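PDB 4UPK: phosphonate monoester hydrolase from Ruegeria pomeroyi, which is a hydrolase of the sulfatase family, within the alkaline phosphatase clan, whose assembly contains four copies of the chain. Local coordinates for residues 115-118 with 119-122; 305-308 with 309-312; 510-513 with 514-518; 484-487 with 488-492. One frame throughout, in Å; residues are numbered along the deposited sequence.

Contact 1: residues 115-118 with 119-122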
loop_
_atom_site.group_PDB
_atom_site.type_symbol
_atom_site.label_atom_id
_atom_site.label_comp_id
_atom_site.label_asym_id
_atom_site.label_seq_id
_atom_site.Cartn_x
_atom_site.Cartn_y
_atom_site.Cartn_z
ATOM N N ALA A 115 14.589 -12.831 -4.295
ATOM C CA ALA A 115 14.196 -13.063 -2.902
ATOM C C ALA A 115 12.668 -13.078 -2.711
ATOM O O ALA A 115 12.138 -14.013 -2.105
ATOM C CB ALA A 115 14.853 -12.043 -1.983
ATOM N N THR A 116 11.957 -12.073 -3.268
ATOM C CA THR A 116 10.492 -11.984 -3.189
ATOM C C THR A 116 9.826 -13.196 -3.845
ATOM O O THR A 116 8.866 -13.743 -3.300
ATOM C CB THR A 116 9.974 -10.669 -3.783
ATOM O OG1 THR A 116 10.404 -10.552 -5.140
ATOM C CG2 THR A 116 10.395 -9.445 -2.969
ATOM N N GLU A 117 10.362 -13.628 -4.995
ATOM C CA GLU A 117 9.849 -14.773 -5.738
ATOM C C GLU A 117 10.171 -16.100 -5.062
ATOM O O GLU A 117 9.308 -16.971 -5.050
ATOM C CB GLU A 117 10.254 -14.723 -7.220
ATOM C CG GLU A 117 9.741 -13.510 -7.987
ATOM C CD GLU A 117 8.349 -13.003 -7.664
ATOM O OE1 GLU A 117 7.362 -13.633 -8.112
ATOM O OE2 GLU A 117 8.248 -11.967 -6.965
ATOM N N MET A 118 11.376 -16.232 -4.454
ATOM C CA MET A 118 11.778 -17.413 -3.683
ATOM C C MET A 118 10.967 -17.534 -2.395
ATOM O O MET A 118 10.718 -18.653 -1.958
ATOM C CB MET A 118 13.289 -17.435 -3.381
ATOM C CG MET A 118 14.153 -17.808 -4.597
ATOM S SD MET A 118 13.989 -19.523 -5.155
ATOM C CE MET A 118 15.096 -20.350 -4.036
ATOM N N ARG A 119 10.518 -16.396 -1.811
ATOM C CA ARG A 119 9.664 -16.369 -0.617
ATOM C C ARG A 119 8.287 -16.978 -0.906
ATOM O O ARG A 119 7.698 -17.627 -0.025
ATOM C CB ARG A 119 9.516 -14.948 -0.070
ATOM C CG ARG A 119 10.718 -14.502 0.746
ATOM C CD ARG A 119 10.324 -13.391 1.682
ATOM N NE ARG A 119 11.433 -13.003 2.544
ATOM C CZ ARG A 119 11.340 -12.804 3.855
ATOM N NH1 ARG A 119 10.183 -12.994 4.483
ATOM N NH2 ARG A 119 12.403 -12.430 4.550
ATOM N N LYS A 120 7.797 -16.784 -2.157
ATOM C CA LYS A 120 6.546 -17.368 -2.665
ATOM C C LYS A 120 6.672 -18.901 -2.772
ATOM O O LYS A 120 5.689 -19.611 -2.574
ATOM C CB LYS A 120 6.152 -16.759 -4.020
ATOM C CG LYS A 120 5.818 -15.268 -3.973
ATOM C CD LYS A 120 5.444 -14.757 -5.352
ATOM C CE LYS A 120 5.173 -13.275 -5.344
ATOM N NZ LYS A 120 5.007 -12.722 -6.717
ATOM N N ALA A 121 7.901 -19.401 -3.022
ATOM C CA ALA A 121 8.253 -20.821 -3.097
ATOM C C ALA A 121 8.524 -21.442 -1.687
ATOM O O ALA A 121 8.794 -22.645 -1.586
ATOM C CB ALA A 121 9.455 -21.016 -4.019
ATOM N N GLY A 122 8.417 -20.619 -0.631
ATOM C CA GLY A 122 8.571 -21.034 0.761
ATOM C C GLY A 122 9.973 -20.932 1.326
ATOM O O GLY A 122 10.234 -21.407 2.434
#

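Contact 2: residues 305-308 with 309-312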
loop_
_atom_site.group_PDB
_atom_site.type_symbol
_atom_site.label_atom_id
_atom_site.label_comp_id
_atom_site.label_asym_id
_atom_site.label_seq_id
_atom_site.Cartn_x
_atom_site.Cartn_y
_atom_site.Cartn_z
ATOM N N THR A 305 54.192 -0.360 -10.978
ATOM C CA THR A 305 52.974 -0.106 -10.219
ATOM C C THR A 305 51.810 -0.967 -10.756
ATOM O O THR A 305 51.205 -1.712 -9.984
ATOM C CB THR A 305 52.659 1.394 -10.264
ATOM O OG1 THR A 305 53.621 2.092 -9.481
ATOM C CG2 THR A 305 51.238 1.734 -9.812
ATOM N N ILE A 306 51.523 -0.860 -12.066
ATOM C CA ILE A 306 50.443 -1.577 -12.753
ATOM C C ILE A 306 50.516 -3.084 -12.522
ATOM O O ILE A 306 49.509 -3.684 -12.132
ATOM C CB ILE A 306 50.364 -1.155 -14.258
ATOM C CG1 ILE A 306 49.863 0.307 -14.392
ATOM C CG2 ILE A 306 49.492 -2.100 -15.090
ATOM C CD1 ILE A 306 50.387 1.044 -15.657
ATOM N N GLN A 307 51.714 -3.679 -12.683
ATOM C CA GLN A 307 51.944 -5.117 -12.498
ATOM C C GLN A 307 51.793 -5.587 -11.039
ATOM O O GLN A 307 51.363 -6.717 -10.794
ATOM C CB GLN A 307 53.278 -5.554 -13.128
ATOM C CG GLN A 307 53.347 -5.368 -14.651
ATOM C CD GLN A 307 52.373 -6.210 -15.428
ATOM O OE1 GLN A 307 51.225 -5.835 -15.643
ATOM N NE2 GLN A 307 52.820 -7.350 -15.912
ATOM N N THR A 308 52.113 -4.700 -10.084
ATOM C CA THR A 308 52.008 -4.963 -8.649
ATOM C C THR A 308 50.546 -5.083 -8.242
ATOM O O THR A 308 50.178 -6.062 -7.593
ATOM C CB THR A 308 52.842 -3.948 -7.842
ATOM O OG1 THR A 308 54.198 -4.019 -8.292
ATOM C CG2 THR A 308 52.801 -4.216 -6.363
ATOM N N LEU A 309 49.714 -4.122 -8.683
ATOM C CA LEU A 309 48.278 -4.088 -8.464
ATOM C C LEU A 309 47.642 -5.338 -9.061
ATOM O O LEU A 309 46.783 -5.947 -8.429
ATOM C CB LEU A 309 47.691 -2.832 -9.136
ATOM C CG LEU A 309 47.452 -1.631 -8.230
ATOM C CD1 LEU A 309 48.754 -0.956 -7.834
ATOM C CD2 LEU A 309 46.519 -0.649 -8.882
ATOM N N ARG A 310 48.085 -5.727 -10.277
ATOM C CA ARG A 310 47.654 -6.907 -11.021
ATOM C C ARG A 310 47.987 -8.196 -10.252
ATOM O O ARG A 310 47.113 -9.055 -10.128
ATOM C CB ARG A 310 48.255 -6.886 -12.439
ATOM C CG ARG A 310 47.496 -5.958 -13.369
ATOM C CD ARG A 310 48.205 -5.608 -14.671
ATOM N NE ARG A 310 48.392 -6.746 -15.583
ATOM C CZ ARG A 310 47.492 -7.171 -16.469
ATOM N NH1 ARG A 310 46.319 -6.560 -16.580
ATOM N NH2 ARG A 310 47.763 -8.212 -17.257
ATOM N N ALA A 311 49.209 -8.286 -9.656
ATOM C CA ALA A 311 49.640 -9.419 -8.827
ATOM C C ALA A 311 48.830 -9.505 -7.505
ATOM O O ALA A 311 48.506 -10.614 -7.073
ATOM C CB ALA A 311 51.133 -9.325 -8.525
ATOM N N VAL A 312 48.522 -8.347 -6.872
ATOM C CA VAL A 312 47.735 -8.261 -5.630
ATOM C C VAL A 312 46.303 -8.742 -5.880
ATOM O O VAL A 312 45.792 -9.547 -5.105
ATOM C CB VAL A 312 47.814 -6.845 -4.973
ATOM C CG1 VAL A 312 46.798 -6.700 -3.827
ATOM C CG2 VAL A 312 49.239 -6.551 -4.482
#

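Contact 3: residues 510-513 with 514-518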
loop_
_atom_site.group_PDB
_atom_site.type_symbol
_atom_site.label_atom_id
_atom_site.label_comp_id
_atom_site.label_asym_id
_atom_site.label_seq_id
_atom_site.Cartn_x
_atom_site.Cartn_y
_atom_site.Cartn_z
ATOM N N LEU A 510 18.246 -1.012 -32.001
ATOM C CA LEU A 510 16.968 -0.312 -31.915
ATOM C C LEU A 510 15.859 -1.332 -31.632
ATOM O O LEU A 510 15.091 -1.157 -30.685
ATOM C CB LEU A 510 16.669 0.493 -33.216
ATOM C CG LEU A 510 15.296 1.199 -33.292
ATOM C CD1 LEU A 510 15.223 2.398 -32.336
ATOM C CD2 LEU A 510 15.009 1.687 -34.671
ATOM N N ARG A 511 15.824 -2.417 -32.415
ATOM C CA ARG A 511 14.839 -3.498 -32.255
ATOM C C ARG A 511 14.911 -4.161 -30.876
ATOM O O ARG A 511 13.859 -4.473 -30.326
ATOM C CB ARG A 511 14.979 -4.556 -33.350
ATOM C CG ARG A 511 14.498 -4.091 -34.705
ATOM C CD ARG A 511 14.222 -5.283 -35.609
ATOM N NE ARG A 511 13.537 -4.905 -36.845
ATOM C CZ ARG A 511 14.061 -5.041 -38.058
ATOM N NH1 ARG A 511 15.254 -5.599 -38.213
ATOM N NH2 ARG A 511 13.369 -4.684 -39.130
ATOM N N HIS A 512 16.132 -4.366 -30.320
ATOM C CA HIS A 512 16.321 -4.968 -29.000
ATOM C C HIS A 512 15.620 -4.136 -27.907
ATOM O O HIS A 512 14.949 -4.713 -27.053
ATOM C CB HIS A 512 17.818 -5.179 -28.670
ATOM C CG HIS A 512 18.029 -5.789 -27.308
ATOM N ND1 HIS A 512 17.940 -7.147 -27.109
ATOM C CD2 HIS A 512 18.224 -5.193 -26.111
ATOM C CE1 HIS A 512 18.116 -7.343 -25.809
ATOM N NE2 HIS A 512 18.296 -6.198 -25.170
ATOM N N ARG A 513 15.780 -2.787 -27.952
ATOM C CA ARG A 513 15.141 -1.836 -27.028
ATOM C C ARG A 513 13.615 -1.949 -27.144
ATOM O O ARG A 513 12.919 -2.000 -26.123
ATOM C CB ARG A 513 15.550 -0.390 -27.357
ATOM C CG ARG A 513 16.974 -0.055 -27.020
ATOM C CD ARG A 513 17.126 1.390 -26.552
ATOM N NE ARG A 513 18.456 1.561 -25.992
ATOM C CZ ARG A 513 18.737 1.678 -24.704
ATOM N NH1 ARG A 513 17.763 1.772 -23.810
ATOM N NH2 ARG A 513 19.991 1.774 -24.304
ATOM N N MET A 514 13.105 -1.980 -28.403
ATOM C CA MET A 514 11.662 -2.090 -28.718
ATOM C C MET A 514 11.086 -3.447 -28.332
ATOM O O MET A 514 9.929 -3.509 -27.927
ATOM C CB MET A 514 11.396 -1.805 -30.208
ATOM C CG MET A 514 11.787 -0.409 -30.644
ATOM S SD MET A 514 11.531 -0.105 -32.399
ATOM C CE MET A 514 9.756 0.189 -32.444
ATOM N N ARG A 515 11.900 -4.531 -28.414
ATOM C CA ARG A 515 11.463 -5.887 -28.048
ATOM C C ARG A 515 11.557 -6.174 -26.554
ATOM O O ARG A 515 10.983 -7.162 -26.079
ATOM C CB ARG A 515 12.236 -6.951 -28.821
ATOM C CG ARG A 515 11.827 -7.093 -30.277
ATOM C CD ARG A 515 12.924 -7.851 -30.996
ATOM N NE ARG A 515 12.635 -8.026 -32.416
ATOM C CZ ARG A 515 13.505 -8.480 -33.310
ATOM N NH1 ARG A 515 14.744 -8.791 -32.942
ATOM N NH2 ARG A 515 13.151 -8.613 -34.581
ATOM N N ASN A 516 12.286 -5.336 -25.819
ATOM C CA ASN A 516 12.474 -5.520 -24.384
ATOM C C ASN A 516 12.087 -4.282 -23.575
ATOM O O ASN A 516 12.870 -3.829 -22.736
ATOM C CB ASN A 516 13.903 -6.033 -24.047
ATOM C CG ASN A 516 14.263 -7.329 -24.726
ATOM O OD1 ASN A 516 13.984 -8.428 -24.235
ATOM N ND2 ASN A 516 14.807 -7.220 -25.924
ATOM N N MET A 517 10.859 -3.762 -23.800
ATOM C CA MET A 517 10.306 -2.663 -23.011
ATOM C C MET A 517 9.688 -3.291 -21.761
ATOM O O MET A 517 9.580 -4.518 -21.714
ATOM C CB MET A 517 9.266 -1.866 -23.797
ATOM C CG MET A 517 9.872 -0.850 -24.717
ATOM S SD MET A 517 8.587 0.124 -25.518
ATOM C CE MET A 517 8.231 -0.891 -26.882
ATOM N N ASP A 518 9.313 -2.478 -20.748
ATOM C CA ASP A 518 8.758 -2.983 -19.482
ATOM C C ASP A 518 7.560 -3.939 -19.641
ATOM O O ASP A 518 6.482 -3.507 -20.049
ATOM C CB ASP A 518 8.441 -1.824 -18.515
ATOM C CG ASP A 518 8.373 -2.223 -17.048
ATOM O OD1 ASP A 518 8.001 -3.381 -16.757
ATOM O OD2 ASP A 518 8.665 -1.374 -16.193
#

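Contact 4: residues 484-487 with 488-492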
loop_
_atom_site.group_PDB
_atom_site.type_symbol
_atom_site.label_atom_id
_atom_site.label_comp_id
_atom_site.label_asym_id
_atom_site.label_seq_id
_atom_site.Cartn_x
_atom_site.Cartn_y
_atom_site.Cartn_z
ATOM N N GLN A 484 36.929 -9.742 -36.626
ATOM C CA GLN A 484 37.598 -10.408 -37.739
ATOM C C GLN A 484 38.787 -9.534 -38.210
ATOM O O GLN A 484 39.611 -9.986 -38.997
ATOM C CB GLN A 484 36.620 -10.658 -38.893
ATOM C CG GLN A 484 35.974 -12.042 -38.851
ATOM C CD GLN A 484 34.889 -12.212 -39.885
ATOM O OE1 GLN A 484 33.800 -12.686 -39.569
ATOM N NE2 GLN A 484 35.147 -11.823 -41.135
ATOM N N GLY A 485 38.836 -8.289 -37.718
ATOM C CA GLY A 485 39.881 -7.306 -37.982
ATOM C C GLY A 485 40.721 -7.068 -36.746
ATOM O O GLY A 485 41.233 -8.022 -36.155
ATOM N N GLU A 486 40.850 -5.798 -36.334
ATOM C CA GLU A 486 41.646 -5.368 -35.168
ATOM C C GLU A 486 40.979 -5.538 -33.785
ATOM O O GLU A 486 41.609 -5.278 -32.752
ATOM C CB GLU A 486 42.197 -3.946 -35.347
ATOM C CG GLU A 486 43.225 -3.843 -36.465
ATOM C CD GLU A 486 44.033 -2.560 -36.492
ATOM O OE1 GLU A 486 44.446 -2.085 -35.407
ATOM O OE2 GLU A 486 44.255 -2.024 -37.602
ATOM N N GLY A 487 39.755 -6.052 -33.778
ATOM C CA GLY A 487 38.981 -6.261 -32.557
ATOM C C GLY A 487 38.606 -4.921 -31.951
ATOM O O GLY A 487 38.225 -3.992 -32.671
ATOM N N GLU A 488 38.798 -4.802 -30.642
ATOM C CA GLU A 488 38.526 -3.626 -29.817
ATOM C C GLU A 488 39.600 -2.548 -29.913
ATOM O O GLU A 488 39.394 -1.434 -29.426
ATOM C CB GLU A 488 38.400 -4.064 -28.364
ATOM C CG GLU A 488 37.146 -4.846 -28.052
ATOM C CD GLU A 488 36.988 -5.121 -26.573
ATOM O OE1 GLU A 488 38.005 -5.415 -25.903
ATOM O OE2 GLU A 488 35.838 -5.056 -26.085
ATOM N N PHE A 489 40.757 -2.888 -30.530
ATOM C CA PHE A 489 41.941 -2.029 -30.684
ATOM C C PHE A 489 41.808 -0.948 -31.758
ATOM O O PHE A 489 42.696 -0.104 -31.910
ATOM C CB PHE A 489 43.201 -2.879 -30.838
ATOM C CG PHE A 489 43.536 -3.559 -29.534
ATOM C CD1 PHE A 489 42.940 -4.768 -29.186
ATOM C CD2 PHE A 489 44.414 -2.965 -28.625
ATOM C CE1 PHE A 489 43.205 -5.368 -27.952
ATOM C CE2 PHE A 489 44.686 -3.565 -27.393
ATOM C CZ PHE A 489 44.091 -4.768 -27.070
ATOM N N ARG A 490 40.681 -0.952 -32.471
ATOM C CA ARG A 490 40.396 0.052 -33.481
ATOM C C ARG A 490 38.901 0.303 -33.625
ATOM O O ARG A 490 38.148 -0.606 -33.984
ATOM C CB ARG A 490 41.049 -0.305 -34.846
ATOM C CG ARG A 490 40.984 0.839 -35.874
ATOM C CD ARG A 490 41.547 0.492 -37.241
ATOM N NE ARG A 490 41.023 -0.764 -37.793
ATOM C CZ ARG A 490 41.507 -1.391 -38.861
ATOM N NH1 ARG A 490 42.551 -0.894 -39.515
ATOM N NH2 ARG A 490 40.968 -2.534 -39.268
ATOM N N ASN A 491 38.481 1.555 -33.376
ATOM C CA ASN A 491 37.101 1.966 -33.610
ATOM C C ASN A 491 36.994 2.252 -35.128
ATOM O O ASN A 491 37.613 3.200 -35.629
ATOM C CB ASN A 491 36.709 3.190 -32.747
ATOM C CG ASN A 491 35.425 3.869 -33.145
ATOM O OD1 ASN A 491 34.556 3.274 -33.785
ATOM N ND2 ASN A 491 35.269 5.133 -32.764
ATOM N N VAL A 492 36.225 1.411 -35.849
ATOM C CA VAL A 492 36.051 1.509 -37.298
ATOM C C VAL A 492 34.719 2.146 -37.749
ATOM O O VAL A 492 34.392 2.069 -38.931
ATOM C CB VAL A 492 36.369 0.169 -38.031
ATOM C CG1 VAL A 492 37.826 -0.239 -37.837
ATOM C CG2 VAL A 492 35.435 -0.959 -37.602
HETATM O O HOH W 1 38.038 -3.062 -35.206
#

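Contact 1: residues 115-118 with 119-122
The Schellman motif that ends helix 114-120 shares its last turn with a salt bridge between Glu117 and Lys120, an example of how side chains one turn apart pair while the backbone unwinds. Lys120 NZ lies 2.9 Å from Glu117 OE1, approaching on the syn side of that oxygen, and makes a weaker bond of 3.3 Å to Glu117 OE2. The two side chains run alongside each other in the same direction. Glu117 folds at its second torsion (chi2 -38°), which swings the carboxylate round to the ammonium group, whereas the lysine chain is extended beyond CG and lays its CD 3.5 Å from Glu117 OE1.

The backbone shows where the helix fails. Arg119 N bonds to Ala115 O at 2.9 Å, but Lys120 N to Thr116 O is weak at 3.4 Å, and Ala121 N divides itself weakly between Glu117 O and Met118 O. Arg119 rests its CG 3.2 Å from Ala115 O and sends its guanidinium out of the turn: NE bonds to Gly156 O, and NH1 forms a salt bridge with Asp144 of the second subunit. On another flank, Met118 packs on Ile398 and Val402 of helix 394-402. Gly122 leaves helical geometry with a phi of 91°, a backbone conformation that favours glycine, and this positive-phi glycine closing the final turn is the hallmark of the Schellman helix C-terminus.

Contact 2: residues 305-308 with 309-312
Backbone hydrogen bonding between Thr305-Thr308 and Leu309-Val312 is that of an undisturbed alpha helix. Four successive i to i+4 bonds link the residues: Leu309 N to Thr305 O and Arg310 N to Ile306 O at 3.1 Å each, then Ala311 N to Gln307 O and Val312 N to Thr308 O at 2.9 Å each.

The polar side-chain approach is made by Gln307 and Arg310, which lie alongside each other and point the same way. Gln307 OE1 comes within 3.0 Å of Arg310 NE, reaching the guanidinium obliquely, and the amide and guanidinium planes differ by only 14°. Both chains are bent to meet so: the glutamine at chi2 (-64°), the arginine at chi3 (66°). Two of their nitrogens converge on one acceptor: Gln307 NE2 and Arg310 NH2 both bond to Pro262 O, while Arg310 NH1 bonds to Leu352 O. These outside bonds, two of them on the guanidinium, would restrict the rotation of both flat groups in a buried setting.

Apolar contact falls to branch methyls. Ile306 CG2 touches the aliphatic part of Arg310 at CD, 3.8 Å away, and Thr305 CG2 lies 4.2 Å from Leu309 CD1; the threonine hydroxyl turns instead to Glu300 O and Thr302. Regular bonding with polar tips tied to neighbouring loops fits the start of the long helix 303-333, which leads into strand 340-346 of the mixed sheet of the alkaline phosphatase-like fold.

Contact 3: residues 510-513 with 514-518
Leu510 meets Met514 one turn on: its CG lies 4.1 Å from the thioether SD, the two side chains slanting across each other, while Met514 N bonds to Leu510 O at 3.1 Å. Arg511 follows with a backbone bond from Arg515 N to its O, 2.7 Å long, and slides its extended chain beside that of Arg515. Arg511 CD sits over one face of the Arg515 guanidinium, toward its rim, 3.6 Å from Arg515 NH2, and the two guanidinium planes are 16° apart. Arg511 spends its NE and NH2 on Phe472 O and Leu476 O of the third subunit, so this end of helix 499-515 forms part of a subunit interface. The carbonyl of His512 belongs to the last turn of that helix; there a side-chain bond adds to the weakening backbone one. Asn516 ND2 donates to His512 O at 2.8 Å, nearly straight at 165°, with the oxygen close to the amide plane, whereas Asn516 N reaches the same oxygen only weakly. With CG opposite the backbone N (chi1 180°), the imidazole comes beside this amide, and Asn516 ND2 hangs 3.3 Å above one face, toward its rim. The ring itself is held by Tyr430 OH at ND1. Arg513 O accepts a weak 3.4 Å bond from Asn516 N and has Met517 CG at 3.5 Å.

Contact 4: residues 484-487 with 488-492
Glu486 and Arg490 bury the most surface here, followed by Gly487; the carboxylate lies over a face of the guanidinium across a tight turn, Glu486 opening it and Arg490 following it. Glu486 OE2 is 2.8 Å from Arg490 NH1, a salt bridge, yet the oxygen stands well out of the guanidinium plane and no N-H points at it. Glu486 CD sits over the centre of the Arg490 guanidinium, 3.6 Å above its plane, and the two flat groups are inclined by 42°. Arg490 sets off with CG trans to its own backbone N (chi1 -170°), and a bend at chi3 (50°) then brings the flat group against the acid. Nearer the backbone, the CB atoms of Glu486 and Arg490 meet at 3.9 Å.

Gly487 suits the turn. It occupies the second position of a type II' beta turn from Glu486 to Phe489, with a positive phi, which favours glycine. The closing bond, Phe489 N to Glu486 O, is weak at 3.4 Å. Water 1 adds a second link, donating to Gly487 O and to Arg490 O at 2.7 Å each, and so joins two carbonyl oxygens that could not bond directly.

Neighbouring turn residues face the rest of the chain: Arg355 lies on the Phe489 ring in a cation-pi contact and bonds to Glu488 O, and Glu488 OE2 takes the backbone N of Asp365. Between Glu486 and Arg490 the attraction is thus one of charge without a directed bond, and at this surface position solvent would probably screen it.

From the N terminus the order is contact 1, contact 2, contact 4, contact 3. Each joins directly successive segments, so none encloses a long loop, and they run in series without nesting or crossing. Contacts 1 and 2, on helices of the sulfatase-family region, lie on opposite sides of the chain's centre, their own centres about 42 Å apart. Contact 4 turns the chain between strand 479-482 and helix 499-515, whose far end carries contact 3. Contacts 2 and 4 approach to about 11 Å between nearest atoms, and one loop serves both, Pro262 and Pro264 meeting contact 2 and Ala265 and Leu267 meeting contact 4. Contacts 1 and 3 reach the second and third subunits respectively.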